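Local coordinates for protein Obg-like ATPase 1 (Schizosaccharomyces pombe, PDB 1NI3) that hydrolyses ATP, and GTP less efficiently, and acts as a negative regulator of the G2/M transition in fission yeast, at residues G24-P29 / S111-V116; V31-F36 / Y120-A125; Y229-S234 / P247-W252. All blocks are in the same frame, centred on the assembly; numbering follows the deposited sequence.

Contact 1 (G24-P29 / S111-V116)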
# COMPACT_ATOMS: atom_id res chain seq x y z
N GLY A 24 -5.20 3.74 -2.20
CA GLY A 24 -5.91 4.82 -2.86
C GLY A 24 -5.17 6.12 -2.64
O GLY A 24 -4.51 6.27 -1.61
N ILE A 25 -5.25 7.04 -3.60
CA ILE A 25 -4.58 8.33 -3.46
C ILE A 25 -5.44 9.40 -2.76
O ILE A 25 -6.48 9.83 -3.26
CB ILE A 25 -4.18 8.87 -4.83
CG1 ILE A 25 -3.30 7.84 -5.52
CG2 ILE A 25 -3.50 10.24 -4.68
CD1 ILE A 25 -2.67 8.32 -6.82
N VAL A 26 -4.96 9.84 -1.60
CA VAL A 26 -5.64 10.83 -0.77
C VAL A 26 -4.91 12.17 -0.82
O VAL A 26 -3.68 12.24 -0.82
CB VAL A 26 -5.68 10.36 0.70
CG1 VAL A 26 -5.79 11.56 1.64
CG2 VAL A 26 -6.84 9.41 0.89
N GLY A 27 -5.69 13.25 -0.83
CA GLY A 27 -5.08 14.57 -0.87
C GLY A 27 -6.05 15.73 -0.77
O GLY A 27 -7.26 15.56 -0.94
N MSE A 28 -5.52 16.91 -0.50
CA MSE A 28 -6.34 18.10 -0.40
C MSE A 28 -6.52 18.64 -1.81
O MSE A 28 -5.64 18.49 -2.65
CB MSE A 28 -5.64 19.12 0.49
CG MSE A 28 -6.58 20.03 1.24
SE MSE A 28 -7.85 19.02 2.32
CE MSE A 28 -6.83 18.96 3.96
N PRO A 29 -7.67 19.27 -2.10
CA PRO A 29 -7.95 19.83 -3.42
C PRO A 29 -6.76 20.59 -4.00
O PRO A 29 -6.17 21.43 -3.32
CB PRO A 29 -9.14 20.75 -3.17
CG PRO A 29 -9.90 19.99 -2.10
CD PRO A 29 -8.80 19.50 -1.18
N SER A 111 -15.98 7.87 1.85
CA SER A 111 -16.71 6.62 1.62
C SER A 111 -15.98 5.67 0.67
O SER A 111 -16.17 4.46 0.74
CB SER A 111 -18.15 6.89 1.12
OG SER A 111 -18.18 7.18 -0.27
N HIS A 112 -15.15 6.22 -0.20
CA HIS A 112 -14.37 5.44 -1.17
C HIS A 112 -13.03 5.01 -0.62
O HIS A 112 -12.49 3.97 -0.98
CB HIS A 112 -14.12 6.26 -2.44
CG HIS A 112 -15.29 6.29 -3.36
ND1 HIS A 112 -15.74 5.16 -4.00
CD2 HIS A 112 -16.11 7.30 -3.72
CE1 HIS A 112 -16.81 5.48 -4.72
NE2 HIS A 112 -17.06 6.76 -4.56
N VAL A 113 -12.49 5.85 0.24
CA VAL A 113 -11.22 5.57 0.88
C VAL A 113 -11.37 4.29 1.70
O VAL A 113 -10.47 3.46 1.75
CB VAL A 113 -10.81 6.72 1.80
CG1 VAL A 113 -9.70 6.28 2.74
CG2 VAL A 113 -10.34 7.89 0.96
N ARG A 114 -12.53 4.14 2.33
CA ARG A 114 -12.82 2.97 3.16
C ARG A 114 -12.61 1.68 2.41
O ARG A 114 -12.28 0.66 3.00
CB ARG A 114 -14.26 3.03 3.68
CG ARG A 114 -14.56 4.16 4.65
CD ARG A 114 -16.05 4.30 4.95
NE ARG A 114 -16.31 5.39 5.89
CZ ARG A 114 -16.16 5.29 7.21
NH1 ARG A 114 -15.75 4.15 7.75
NH2 ARG A 114 -16.41 6.34 7.98
N ALA A 115 -12.82 1.71 1.10
CA ALA A 115 -12.69 0.50 0.32
C ALA A 115 -11.24 0.19 -0.01
O ALA A 115 -10.94 -0.76 -0.74
CB ALA A 115 -13.49 0.62 -0.96
N VAL A 116 -10.34 0.97 0.55
CA VAL A 116 -8.91 0.82 0.28
C VAL A 116 -8.17 0.32 1.54
O VAL A 116 -8.76 0.23 2.63
CB VAL A 116 -8.38 2.18 -0.25
CG1 VAL A 116 -7.35 2.80 0.68
CG2 VAL A 116 -7.87 2.01 -1.66

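Contact 2 (V31-F36 / Y120-A125). With SO4 (sulfate ion), chain B.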
# COMPACT_ATOMS: atom_id res chain seq x y z
N VAL A 31 -3.49 19.37 -5.39
CA VAL A 31 -2.13 19.03 -4.94
C VAL A 31 -1.36 18.19 -5.96
O VAL A 31 -0.17 17.92 -5.78
CB VAL A 31 -2.13 18.27 -3.59
CG1 VAL A 31 -2.76 19.13 -2.51
CG2 VAL A 31 -2.85 16.95 -3.74
N GLY A 32 -2.03 17.78 -7.04
CA GLY A 32 -1.37 16.98 -8.06
C GLY A 32 -1.92 15.56 -8.10
O GLY A 32 -1.38 14.71 -8.82
N LYS A 33 -2.99 15.31 -7.35
CA LYS A 33 -3.60 14.00 -7.31
C LYS A 33 -3.94 13.43 -8.67
O LYS A 33 -3.57 12.30 -8.98
CB LYS A 33 -4.87 14.04 -6.44
CG LYS A 33 -4.64 14.28 -4.96
CD LYS A 33 -5.92 14.00 -4.15
CE LYS A 33 -7.03 15.01 -4.45
NZ LYS A 33 -6.81 16.31 -3.77
N SER A 34 -4.65 14.19 -9.48
CA SER A 34 -5.04 13.71 -10.80
C SER A 34 -3.88 13.59 -11.74
O SER A 34 -3.79 12.64 -12.52
CB SER A 34 -6.08 14.64 -11.41
OG SER A 34 -7.28 14.62 -10.65
N THR A 35 -2.98 14.57 -11.69
CA THR A 35 -1.81 14.54 -12.55
C THR A 35 -0.86 13.43 -12.12
O THR A 35 -0.19 12.85 -12.97
CB THR A 35 -1.08 15.89 -12.52
OG1 THR A 35 -1.44 16.59 -11.33
CG2 THR A 35 -1.47 16.71 -13.74
N PHE A 36 -0.83 13.13 -10.82
CA PHE A 36 0.03 12.07 -10.30
C PHE A 36 -0.48 10.74 -10.80
O PHE A 36 0.30 9.88 -11.23
CB PHE A 36 0.03 12.06 -8.77
CG PHE A 36 0.86 10.96 -8.17
CD1 PHE A 36 2.18 10.78 -8.58
CD2 PHE A 36 0.33 10.09 -7.22
CE1 PHE A 36 2.96 9.72 -8.06
CE2 PHE A 36 1.10 9.02 -6.69
CZ PHE A 36 2.41 8.84 -7.10
N TYR A 120 -2.13 6.93 0.13
CA TYR A 120 -1.04 7.67 -0.45
C TYR A 120 -1.44 9.13 -0.28
O TYR A 120 -2.22 9.65 -1.08
CB TYR A 120 -0.93 7.35 -1.93
CG TYR A 120 -0.05 6.17 -2.23
CD1 TYR A 120 1.26 6.15 -1.80
CD2 TYR A 120 -0.50 5.10 -3.01
CE1 TYR A 120 2.11 5.11 -2.12
CE2 TYR A 120 0.34 4.05 -3.35
CZ TYR A 120 1.65 4.07 -2.90
OH TYR A 120 2.52 3.06 -3.24
N GLN A 121 -0.93 9.79 0.74
CA GLN A 121 -1.28 11.19 1.02
C GLN A 121 -0.37 12.20 0.37
O GLN A 121 0.75 12.41 0.81
CB GLN A 121 -1.31 11.43 2.53
CG GLN A 121 -1.75 12.82 2.95
CD GLN A 121 -2.43 12.81 4.30
OE1 GLN A 121 -2.37 13.78 5.06
NE2 GLN A 121 -3.10 11.70 4.61
N VAL A 122 -0.89 12.85 -0.67
CA VAL A 122 -0.12 13.85 -1.40
C VAL A 122 -0.03 15.22 -0.70
O VAL A 122 -1.00 15.98 -0.68
CB VAL A 122 -0.72 14.09 -2.77
CG1 VAL A 122 0.14 15.07 -3.53
CG2 VAL A 122 -0.85 12.77 -3.51
N VAL A 123 1.15 15.54 -0.16
CA VAL A 123 1.37 16.82 0.51
C VAL A 123 1.90 17.85 -0.49
O VAL A 123 2.83 17.58 -1.24
CB VAL A 123 2.38 16.67 1.68
CG1 VAL A 123 2.56 18.01 2.39
CG2 VAL A 123 1.90 15.62 2.66
N ARG A 124 1.29 19.04 -0.49
CA ARG A 124 1.72 20.10 -1.41
C ARG A 124 2.86 20.93 -0.85
O ARG A 124 2.79 21.42 0.28
CB ARG A 124 0.54 21.00 -1.75
CG ARG A 124 0.91 22.19 -2.60
CD ARG A 124 -0.33 22.87 -3.13
NE ARG A 124 -0.01 23.93 -4.07
CZ ARG A 124 -0.90 24.51 -4.86
NH1 ARG A 124 -2.17 24.12 -4.82
NH2 ARG A 124 -0.53 25.47 -5.70
N ALA A 125 3.89 21.10 -1.67
CA ALA A 125 5.07 21.87 -1.29
C ALA A 125 5.43 22.79 -2.45
O ALA A 125 6.60 23.12 -2.67
CB ALA A 125 6.23 20.95 -0.99
S SO4 B . -5.59 17.79 -7.53
O1 SO4 B . -5.30 17.20 -6.21
O2 SO4 B . -5.63 16.72 -8.56
O3 SO4 B . -4.54 18.77 -7.87
O4 SO4 B . -6.90 18.47 -7.49

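Contact 3 (Y229-S234 / P247-W252)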
# COMPACT_ATOMS: atom_id res chain seq x y z
N TYR A 229 3.25 9.37 2.85
CA TYR A 229 3.24 10.76 2.40
C TYR A 229 4.07 11.06 1.16
O TYR A 229 5.27 10.81 1.13
CB TYR A 229 3.70 11.69 3.52
CG TYR A 229 2.76 11.73 4.68
CD1 TYR A 229 2.98 10.95 5.81
CD2 TYR A 229 1.61 12.52 4.65
CE1 TYR A 229 2.09 10.95 6.88
CE2 TYR A 229 0.71 12.54 5.70
CZ TYR A 229 0.95 11.75 6.81
OH TYR A 229 0.06 11.77 7.86
N LEU A 230 3.42 11.62 0.16
CA LEU A 230 4.11 11.99 -1.07
C LEU A 230 4.16 13.52 -1.13
O LEU A 230 3.17 14.15 -1.50
CB LEU A 230 3.37 11.44 -2.29
CG LEU A 230 3.22 9.92 -2.40
CD1 LEU A 230 2.54 9.60 -3.72
CD2 LEU A 230 4.58 9.23 -2.33
N VAL A 231 5.30 14.10 -0.75
CA VAL A 231 5.47 15.55 -0.78
C VAL A 231 5.76 16.02 -2.20
O VAL A 231 6.90 15.99 -2.63
CB VAL A 231 6.65 16.03 0.10
CG1 VAL A 231 6.72 17.56 0.07
CG2 VAL A 231 6.48 15.55 1.52
N ASN A 232 4.72 16.47 -2.90
CA ASN A 232 4.85 16.92 -4.28
C ASN A 232 5.38 18.34 -4.38
O ASN A 232 4.73 19.27 -3.93
CB ASN A 232 3.49 16.82 -4.99
CG ASN A 232 3.57 17.23 -6.44
OD1 ASN A 232 4.55 16.95 -7.11
ND2 ASN A 232 2.52 17.87 -6.94
N MSE A 233 6.56 18.51 -4.98
CA MSE A 233 7.16 19.82 -5.18
C MSE A 233 7.52 20.00 -6.67
O MSE A 233 7.37 19.07 -7.45
CB MSE A 233 8.40 19.92 -4.33
CG MSE A 233 9.46 18.95 -4.74
SE MSE A 233 10.89 18.98 -3.42
CE MSE A 233 11.40 17.25 -3.15
N SER A 234 8.00 21.19 -7.03
CA SER A 234 8.37 21.50 -8.42
C SER A 234 9.60 20.76 -8.93
O SER A 234 10.51 20.45 -8.15
CB SER A 234 8.62 22.99 -8.57
OG SER A 234 9.68 23.44 -7.76
N PRO A 247 11.47 20.74 5.12
CA PRO A 247 11.90 20.60 6.52
C PRO A 247 10.74 20.67 7.50
O PRO A 247 10.62 19.84 8.40
CB PRO A 247 12.90 21.74 6.69
CG PRO A 247 12.35 22.80 5.77
CD PRO A 247 12.00 21.99 4.53
N LYS A 248 9.88 21.66 7.31
CA LYS A 248 8.73 21.85 8.18
C LYS A 248 7.85 20.60 8.17
O LYS A 248 7.62 19.99 9.22
CB LYS A 248 7.93 23.07 7.71
CG LYS A 248 8.83 24.22 7.23
CD LYS A 248 8.12 25.58 7.24
CE LYS A 248 7.82 26.05 8.66
NZ LYS A 248 7.07 27.33 8.71
N ILE A 249 7.39 20.23 6.99
CA ILE A 249 6.54 19.04 6.80
C ILE A 249 7.12 17.82 7.51
O ILE A 249 6.41 17.07 8.18
CB ILE A 249 6.37 18.70 5.30
CG1 ILE A 249 5.55 19.78 4.60
CG2 ILE A 249 5.72 17.33 5.14
CD1 ILE A 249 5.42 19.56 3.13
N LYS A 250 8.42 17.62 7.33
CA LYS A 250 9.11 16.49 7.93
C LYS A 250 8.85 16.41 9.44
O LYS A 250 8.28 15.44 9.93
CB LYS A 250 10.62 16.59 7.66
CG LYS A 250 11.41 15.39 8.15
CD LYS A 250 12.83 15.37 7.60
CE LYS A 250 13.66 14.26 8.25
NZ LYS A 250 13.00 12.92 8.12
N LYS A 251 9.24 17.46 10.15
CA LYS A 251 9.06 17.50 11.60
C LYS A 251 7.62 17.25 12.03
O LYS A 251 7.36 16.44 12.92
CB LYS A 251 9.54 18.84 12.18
CG LYS A 251 9.87 18.74 13.66
CD LYS A 251 10.75 19.87 14.16
CE LYS A 251 11.37 19.51 15.50
NZ LYS A 251 12.35 20.51 15.99
N TRP A 252 6.69 17.95 11.39
CA TRP A 252 5.29 17.78 11.71
C TRP A 252 4.96 16.31 11.77
O TRP A 252 4.31 15.85 12.70
CB TRP A 252 4.41 18.40 10.64
CG TRP A 252 2.98 18.39 11.01
CD1 TRP A 252 2.29 19.39 11.61
CD2 TRP A 252 2.03 17.31 10.82
NE1 TRP A 252 0.98 19.02 11.82
CE2 TRP A 252 0.80 17.75 11.34
CE3 TRP A 252 2.12 16.03 10.27
CZ2 TRP A 252 -0.35 16.96 11.32
CZ3 TRP A 252 0.97 15.23 10.25
CH2 TRP A 252 -0.24 15.70 10.78

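Contact 1 (G24-P29 / S111-V116)
Val26 and Val113 meet through matching branches: each holds CG1 anti to its own backbone N (chi1 155° and 165°), which leaves CG2 anti to the carbonyl carbon and aimed at the other valine. The two CG2 methyls lie 3.8 Å apart, and the side chains cross at about a right angle, so each offers one methyl and not its whole flank. Farther back along the strand, Val116 sets both methyls against the backbone of Gly24, CG2 coming nearer than CG1 to Gly24 N. Gly24 has no side chain, so both methyls lie directly over its N, and CG2 also over its CA. Both valines on the far side are presented by a type I turn running from Val113 to Val116, closed by Val116 N donating to Val113 O at 2.8 Å. No hydrogen bond joins the two segments, and the contact is small, buried and apolar. Ile119 touches both Val26 and Val113, while Ile92 and Leu222 also pack on Val113. Helix 107-113 thus covers one face of strand 22-27 as the chain crosses from strand 81-90 to strand 118-124, the two parallel neighbours of strand 22-27.

Contact 2 (V31-F36 / Y120-A125)
Val31 and Arg124 bring their CA atoms to 5.3 Å where the loop after strand 22-27 passes the end of strand 118-124, before turning into helix 33-42 with Gly32 at the N-cap. This is the P-loop (Walker A motif) of the G domain, and residues Asn30 to Thr35 are predicted to bind ATP. Val31 spreads its two methyls over two residues of the strand: CG2, between the backbone N and the carbonyl carbon (chi1 -61°), meets Val122 CG1 at 3.5 Å, while CG1 rests on Arg124 CB at 3.9 Å. An alanine here would take away both branches, and would probably leave a gap over Val122 and the base of Arg124, with the loop less firmly seated on the strand. The aliphatic part of Lys33 passes more loosely over Val122. Arg124 turns its polar end to the loops, NE donating to Phe126 O and NH1 weakly to Asn30 O.

On its other side the loop wraps a sulfate ion, probably from the crystallisation liquor and consistent with a nucleotide phosphate site. O1 takes a nearly straight bond from Val31 N (2.9 Å, 178°) and another from Lys33 NZ at 3.0 Å, where the lysine chain, bent at chi3 and chi4, curls back to the ion. Gly32 N serves O3, and Ser34 N serves O2; Ser34 probably also binds magnesium, as in related G proteins. Asn30 N adds a further bond. The start of the helix is fixed by Gly32 O, which accepts Phe36 N and, weakly, Thr35 OG1 at 3.1 Å.

Contact 3 (Y229-S234 / P247-W252)
Ile249 is the first residue of helix segment 247-252 to touch the strand, and it does so tip to tip with Val231. Its CG1 lies anti to the carbonyl carbon (chi1 -68°) and the chain runs on extended (chi2 176°), which carries CD1 out to 3.9 Å from Val231 CG1. The other branch follows suit, with Ile249 CG2 standing 4.1 Å from Val231 CG2, so both methyls of the valine are met. Ile249 also packs on Val123 of the next strand and on Pro140. One turn farther along, Trp252 N donates to Lys248 O at 3.1 Å, and the indole of Trp252 comes down beside Tyr229. The phenol approaches it at the edge: Tyr229 OH lies near the plane of the indole and 4.3 Å from Trp252 CZ3, a van der Waals approach without a hydrogen bond. Ile141 and Val148 of helix 140-168 pack on the same indole. Helix 246-254 follows strand 227-232 and precedes its parallel neighbour 262-265 in the chain, and packs on the sheet, so the contact is the packing inside a beta-alpha-beta crossover of the P-loop NTPase fold. Toward the end of the strand come Asn232, Met233 and Ser234, which open the Asn-Met-Ser-Glu sequence; this corresponds to the NKxD base-recognition motif of other G proteins, and Met233 is predicted to bind ATP.

Overall arrangement
From the N terminus, strand 22-27 opens contact 1 and runs directly into the P-loop that opens contact 2. The chain then makes a long excursion, and helix 107-113 with its following turn closes contact 1 just before strand 118-124 closes contact 2, so the two loops cross. Contact 3 follows in series; twelve residues, including the short helix 235-238, separate its segments. All three reach one sheet: strand 118-124 lies between strands 22-27 and 227-232, with backbone pairs such as Val26 N to Tyr120 O and Val123 N to Leu230 O. Together they tie phosphate loop, central strands and covering helices into one G domain.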